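Local coordinates for hypothetical nigD-like protein (Bacteroides caccae, PDB 3QWN) that is of unverified function but, as a NigD-like protein, probably acts as an immunity protein or antitoxin in Bacteroides caccae, at residues A[145-150]-A[162-167]; A[169-174]-A[207-212]. All coordinates share one frame; numbering follows the deposited sequence.

A small two-layered beta domain illustrates how one core can be closed first across its layers and then at its end. Reading from the N terminus, interaction 1 comes first: strand 142-150 runs in the five-stranded sheet, the chain then turns, and strand 158-167 runs back in the three-stranded sheet facing it, so 145-150 and 162-167 close a short loop between layers. Interaction 2 opens only afterwards, with 169-174, and closes a longer loop through strands 181-190 and 196-209 when 207-212 arrives. The two loops therefore follow in series. They still meet, because Met145 CE of interaction 1 lies 3.6 Å from Tyr171 OH of interaction 2.

Interaction 1 (A[145-150]-A[162-167]); sequences MLLYHD and AYLSVP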
loop_
_atom_site.group_PDB
_atom_site.type_symbol
_atom_site.label_atom_id
_atom_site.label_comp_id
_atom_site.label_asym_id
_atom_site.label_seq_id
_atom_site.Cartn_x
_atom_site.Cartn_y
_atom_site.Cartn_z
HETATM N N MSE A 145 8.797 -0.559 -11.271
HETATM C CA MSE A 145 8.078 0.429 -10.470
HETATM C C MSE A 145 9.038 1.355 -9.771
HETATM O O MSE A 145 10.001 0.908 -9.162
HETATM C CB MSE A 145 7.184 -0.252 -9.441
HETATM C CG MSE A 145 6.062 -1.053 -10.043
HETATM SE SE MSE A 145 4.839 -1.592 -8.663
HETATM C CE MSE A 145 3.688 -2.732 -9.745
ATOM N N LEU A 146 8.797 2.647 -9.883
ATOM C CA LEU A 146 9.593 3.663 -9.210
ATOM C C LEU A 146 8.666 4.453 -8.328
ATOM O O LEU A 146 7.625 4.909 -8.800
ATOM C CB LEU A 146 10.333 4.580 -10.199
ATOM C CG LEU A 146 11.073 5.811 -9.622
ATOM C CD1 LEU A 146 12.185 5.405 -8.603
ATOM C CD2 LEU A 146 11.669 6.637 -10.750
ATOM N N LEU A 147 9.025 4.590 -7.038
ATOM C CA LEU A 147 8.212 5.355 -6.122
ATOM C C LEU A 147 8.281 6.853 -6.455
ATOM O O LEU A 147 9.372 7.423 -6.599
ATOM C CB LEU A 147 8.618 5.124 -4.648
ATOM C CG LEU A 147 7.748 5.835 -3.608
ATOM C CD1 LEU A 147 6.391 5.181 -3.471
ATOM C CD2 LEU A 147 8.443 5.936 -2.300
ATOM N N TYR A 148 7.099 7.461 -6.572
ATOM C CA TYR A 148 6.918 8.884 -6.696
ATOM C C TYR A 148 6.582 9.394 -5.291
ATOM O O TYR A 148 5.667 8.862 -4.642
ATOM C CB TYR A 148 5.806 9.210 -7.709
ATOM C CG TYR A 148 5.386 10.666 -7.735
ATOM C CD1 TYR A 148 4.529 11.184 -6.764
ATOM C CD2 TYR A 148 5.782 11.508 -8.769
ATOM C CE1 TYR A 148 4.155 12.526 -6.770
ATOM C CE2 TYR A 148 5.371 12.840 -8.813
ATOM C CZ TYR A 148 4.561 13.346 -7.807
ATOM O OH TYR A 148 4.146 14.656 -7.830
ATOM N N HIS A 149 7.319 10.399 -4.813
ATOM C CA HIS A 149 7.038 10.996 -3.521
ATOM C C HIS A 149 7.304 12.484 -3.589
ATOM O O HIS A 149 8.445 12.906 -3.781
ATOM C CB HIS A 149 7.816 10.327 -2.353
ATOM C CG HIS A 149 7.678 11.057 -1.040
ATOM N ND1 HIS A 149 8.760 11.231 -0.200
ATOM C CD2 HIS A 149 6.599 11.691 -0.498
ATOM C CE1 HIS A 149 8.304 11.930 0.835
ATOM N NE2 HIS A 149 7.013 12.238 0.690
ATOM N N ASP A 150 6.235 13.273 -3.426
ATOM C CA ASP A 150 6.289 14.728 -3.379
ATOM C C ASP A 150 5.979 15.165 -1.952
ATOM O O ASP A 150 4.851 14.992 -1.494
ATOM C CB ASP A 150 5.306 15.337 -4.388
ATOM C CG ASP A 150 5.356 16.848 -4.569
ATOM O OD1 ASP A 150 6.334 17.482 -4.085
ATOM O OD2 ASP A 150 4.431 17.394 -5.215
ATOM N N ALA A 162 4.215 5.769 6.600
ATOM C CA ALA A 162 3.245 5.863 5.514
ATOM C C ALA A 162 2.969 4.455 5.039
ATOM O O ALA A 162 3.841 3.593 5.105
ATOM C CB ALA A 162 3.745 6.748 4.402
ATOM N N TYR A 163 1.739 4.213 4.623
ATOM C CA TYR A 163 1.301 2.891 4.219
ATOM C C TYR A 163 0.784 2.927 2.797
ATOM O O TYR A 163 -0.105 3.705 2.499
ATOM C CB TYR A 163 0.212 2.397 5.200
ATOM C CG TYR A 163 0.675 2.432 6.639
ATOM C CD1 TYR A 163 1.426 1.387 7.181
ATOM C CD2 TYR A 163 0.383 3.523 7.463
ATOM C CE1 TYR A 163 1.852 1.415 8.518
ATOM C CE2 TYR A 163 0.818 3.567 8.795
ATOM C CZ TYR A 163 1.524 2.502 9.325
ATOM O OH TYR A 163 1.909 2.549 10.648
ATOM N N LEU A 164 1.350 2.082 1.926
ATOM C CA LEU A 164 0.956 1.962 0.525
ATOM C C LEU A 164 0.524 0.527 0.185
ATOM O O LEU A 164 1.144 -0.421 0.628
ATOM C CB LEU A 164 2.135 2.370 -0.397
ATOM C CG LEU A 164 2.284 3.853 -0.753
ATOM C CD1 LEU A 164 2.772 4.690 0.440
ATOM C CD2 LEU A 164 3.236 4.013 -1.874
ATOM N N SER A 165 -0.519 0.381 -0.623
ATOM C CA SER A 165 -0.992 -0.899 -1.137
ATOM C C SER A 165 -1.164 -0.684 -2.613
ATOM O O SER A 165 -2.111 -0.007 -3.022
ATOM C CB SER A 165 -2.288 -1.337 -0.460
ATOM O OG SER A 165 -2.069 -2.265 0.588
ATOM N N VAL A 166 -0.166 -1.095 -3.401
ATOM C CA VAL A 166 -0.173 -0.914 -4.847
ATOM C C VAL A 166 -1.040 -2.018 -5.493
ATOM O O VAL A 166 -0.624 -3.186 -5.455
ATOM C CB VAL A 166 1.262 -0.897 -5.456
ATOM C CG1 VAL A 166 1.212 -0.543 -6.933
ATOM C CG2 VAL A 166 2.182 0.059 -4.708
ATOM N N PRO A 167 -2.206 -1.678 -6.121
ATOM C CA PRO A 167 -3.028 -2.725 -6.788
ATOM C C PRO A 167 -2.322 -3.376 -7.977
ATOM O O PRO A 167 -1.725 -2.676 -8.787
ATOM C CB PRO A 167 -4.279 -1.961 -7.242
ATOM C CG PRO A 167 -3.846 -0.536 -7.329
ATOM C CD PRO A 167 -2.826 -0.341 -6.248
#
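This is a buried apolar contact between the two layers of a beta sandwich, the fold to which the C-terminal domain of this NigD-like protein is assigned. Strand 142-150 lies inside the five-stranded sheet and strand 158-167 at one border of the three-stranded sheet, and the segments 145-150 and 162-167 face each other through side chains alone. The backbones stay well apart, as the two layers of a sandwich do: Leu147 CA and Leu164 CA are 10.4 Å from each other, and Met145 CA and Val166 CA 10.1 Å. Two side chains from each strand, at alternate positions, span that gap.

At one end the selenomethionine Met145 reaches over as an extended chain beyond CG (chi2 -170°, chi3 -174°) and lies alongside Val166, the two side chains pointing opposite ways. Its selenium comes to 4.2 Å from Val166 CG1, a loose dispersion contact. The gap between the sheets is shared with strand 127-133, from which Ile130 touches both Met145 and Val166, while Phe128 lies against Leu164. Leu147 also touches Phe185 and Tyr187 of strand 181-190. Its CB does not point straight at strand 158-167, but with CG anti to the backbone N (chi1 -176°) the branch still slants across to Leu164, and Leu147 CD1 meets Leu164 CD2 at 3.7 Å.

Interaction 2 (A[169-174]-A[207-212]); sequences DKYADA and FEYVPD
A chi1 of -56° sets CG of Tyr171 opposite its carbonyl carbon and beside its nitrogen; the backbone points CB at segment 207-212, and this torsion then turns the ring off toward Glu132. Tyr209 has an unusual chi1 of 96°, lying away from the staggered positions, and this turn carries its phenol from the end of strand 196-209 across to Tyr171. The two side chains cross at about a right angle. The hydroxyl of Tyr209 reaches the root of the other tyrosine: Tyr209 OH is 3.8 Å from Tyr171 CB and 4.1 Å from Tyr171 CD2, at the edge of that ring and near its plane. This is van der Waals packing of an oxygen against carbon, not a ring stack.

Tyr171 has its polar partner on the far side, where its OH is hydrogen-bonded to Glu132. Outside the two segments, the same Glu132 carboxylate also forms a salt bridge with Lys170 NZ. Lys170 CG lies 3.6 Å above the plane of the Tyr171 ring, over its centre. Lysine and glutamate thus help hold the phenol from two directions.

Beyond the tyrosines, Pro211 packs on Ala172, with Ala172 CB 3.8 Å from Pro211 CB and Ala172 CA 3.9 Å from Pro211 CG. The proline also folds back on its own segment, placing CD 4.0 Å above the plane of the Tyr209 ring, toward the rim. Ile181 touches Tyr171, Tyr209 and Pro211, joining this patch to the adjoining strand. The two backbone shapes are compact: a 3-10 turn at 169-171, closed by Ala172 N to Asp169 O, meets an inverse gamma turn centred on Pro211, which packs the C-terminal tail against the end of the beta sandwich.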
loop_
_atom_site.group_PDB
_atom_site.type_symbol
_atom_site.label_atom_id
_atom_site.label_comp_id
_atom_site.label_asym_id
_atom_site.label_seq_id
_atom_site.Cartn_x
_atom_site.Cartn_y
_atom_site.Cartn_z
ATOM N N ASP A 169 -3.970 -5.831 -10.040
ATOM C CA ASP A 169 -5.039 -6.422 -10.858
ATOM C C ASP A 169 -4.837 -6.183 -12.361
ATOM O O ASP A 169 -5.177 -7.065 -13.160
ATOM C CB ASP A 169 -6.409 -5.889 -10.406
ATOM C CG ASP A 169 -6.650 -6.057 -8.914
ATOM O OD1 ASP A 169 -6.594 -7.211 -8.424
ATOM O OD2 ASP A 169 -6.813 -5.032 -8.220
ATOM N N LYS A 170 -4.230 -5.035 -12.739
ATOM C CA LYS A 170 -3.975 -4.653 -14.132
ATOM C C LYS A 170 -2.962 -5.568 -14.849
ATOM O O LYS A 170 -2.828 -5.491 -16.075
ATOM C CB LYS A 170 -3.521 -3.179 -14.230
ATOM C CG LYS A 170 -2.121 -2.836 -13.697
ATOM C CD LYS A 170 -1.714 -1.390 -14.023
ATOM C CE LYS A 170 -1.327 -1.247 -15.474
ATOM N NZ LYS A 170 -0.990 0.158 -15.825
ATOM N N TYR A 171 -2.259 -6.417 -14.102
ATOM C CA TYR A 171 -1.232 -7.305 -14.663
ATOM C C TYR A 171 -1.780 -8.712 -14.919
ATOM O O TYR A 171 -1.167 -9.485 -15.663
ATOM C CB TYR A 171 0.008 -7.339 -13.742
ATOM C CG TYR A 171 0.575 -5.956 -13.490
ATOM C CD1 TYR A 171 1.028 -5.163 -14.543
ATOM C CD2 TYR A 171 0.596 -5.413 -12.209
ATOM C CE1 TYR A 171 1.504 -3.869 -14.325
ATOM C CE2 TYR A 171 1.078 -4.124 -11.976
ATOM C CZ TYR A 171 1.525 -3.354 -13.038
ATOM O OH TYR A 171 2.014 -2.092 -12.817
ATOM N N ALA A 172 -2.948 -9.025 -14.330
ATOM C CA ALA A 172 -3.622 -10.304 -14.519
ATOM C C ALA A 172 -4.244 -10.361 -15.910
ATOM O O ALA A 172 -4.914 -9.409 -16.333
ATOM C CB ALA A 172 -4.686 -10.499 -13.448
ATOM N N ASP A 173 -3.966 -11.458 -16.642
ATOM C CA ASP A 173 -4.504 -11.690 -17.980
ATOM C C ASP A 173 -5.307 -12.992 -17.959
ATOM O O ASP A 173 -4.741 -14.077 -17.785
ATOM C CB ASP A 173 -3.387 -11.710 -19.046
ATOM C CG ASP A 173 -3.848 -11.558 -20.491
ATOM O OD1 ASP A 173 -5.083 -11.508 -20.729
ATOM O OD2 ASP A 173 -2.979 -11.481 -21.382
ATOM N N ALA A 174 -6.641 -12.862 -18.080
ATOM C CA ALA A 174 -7.588 -13.978 -18.073
ATOM C C ALA A 174 -7.354 -14.940 -19.253
ATOM O O ALA A 174 -7.516 -16.151 -19.084
ATOM C CB ALA A 174 -9.014 -13.448 -18.104
ATOM N N PHE A 207 10.100 -9.105 -6.917
ATOM C CA PHE A 207 8.979 -9.853 -6.326
ATOM C C PHE A 207 8.264 -10.663 -7.418
ATOM O O PHE A 207 7.673 -10.090 -8.337
ATOM C CB PHE A 207 7.994 -8.925 -5.580
ATOM C CG PHE A 207 8.608 -7.937 -4.605
ATOM C CD1 PHE A 207 8.838 -8.287 -3.284
ATOM C CD2 PHE A 207 8.906 -6.639 -4.999
ATOM C CE1 PHE A 207 9.391 -7.365 -2.385
ATOM C CE2 PHE A 207 9.484 -5.734 -4.106
ATOM C CZ PHE A 207 9.726 -6.103 -2.808
ATOM N N GLU A 208 8.365 -11.998 -7.344
ATOM C CA GLU A 208 7.746 -12.893 -8.324
ATOM C C GLU A 208 6.399 -13.377 -7.833
ATOM O O GLU A 208 6.244 -13.758 -6.670
ATOM C CB GLU A 208 8.653 -14.074 -8.633
ATOM C CG GLU A 208 8.533 -14.539 -10.070
ATOM C CD GLU A 208 9.352 -15.768 -10.396
ATOM O OE1 GLU A 208 10.595 -15.652 -10.470
ATOM O OE2 GLU A 208 8.748 -16.851 -10.565
ATOM N N TYR A 209 5.413 -13.344 -8.715
ATOM C CA TYR A 209 4.065 -13.770 -8.368
ATOM C C TYR A 209 3.271 -14.165 -9.626
ATOM O O TYR A 209 3.571 -13.703 -10.734
ATOM C CB TYR A 209 3.353 -12.673 -7.549
ATOM C CG TYR A 209 2.472 -11.731 -8.326
ATOM C CD1 TYR A 209 3.015 -10.770 -9.168
ATOM C CD2 TYR A 209 1.095 -11.731 -8.145
ATOM C CE1 TYR A 209 2.199 -9.889 -9.882
ATOM C CE2 TYR A 209 0.270 -10.842 -8.831
ATOM C CZ TYR A 209 0.822 -9.932 -9.716
ATOM O OH TYR A 209 -0.009 -9.076 -10.409
ATOM N N VAL A 210 2.285 -15.053 -9.442
ATOM C CA VAL A 210 1.398 -15.524 -10.502
ATOM C C VAL A 210 -0.005 -14.983 -10.176
ATOM O O VAL A 210 -0.616 -15.457 -9.211
ATOM C CB VAL A 210 1.433 -17.065 -10.664
ATOM C CG1 VAL A 210 0.457 -17.526 -11.740
ATOM C CG2 VAL A 210 2.839 -17.555 -10.984
ATOM N N PRO A 211 -0.513 -13.961 -10.916
ATOM C CA PRO A 211 -1.841 -13.408 -10.580
ATOM C C PRO A 211 -2.995 -14.376 -10.919
ATOM O O PRO A 211 -3.633 -14.254 -11.974
ATOM C CB PRO A 211 -1.910 -12.103 -11.388
ATOM C CG PRO A 211 -0.966 -12.298 -12.508
ATOM C CD PRO A 211 0.100 -13.255 -12.062
ATOM N N ASP A 212 -3.256 -15.346 -10.011
ATOM C CA ASP A 212 -4.320 -16.351 -10.152
ATOM C C ASP A 212 -4.883 -16.744 -8.774
ATOM O O ASP A 212 -4.537 -16.142 -7.754
ATOM C CB ASP A 212 -3.820 -17.612 -10.910
ATOM C CG ASP A 212 -3.601 -17.475 -12.418
ATOM O OD1 ASP A 212 -4.458 -16.863 -13.094
ATOM O OD2 ASP A 212 -2.635 -18.070 -12.933
#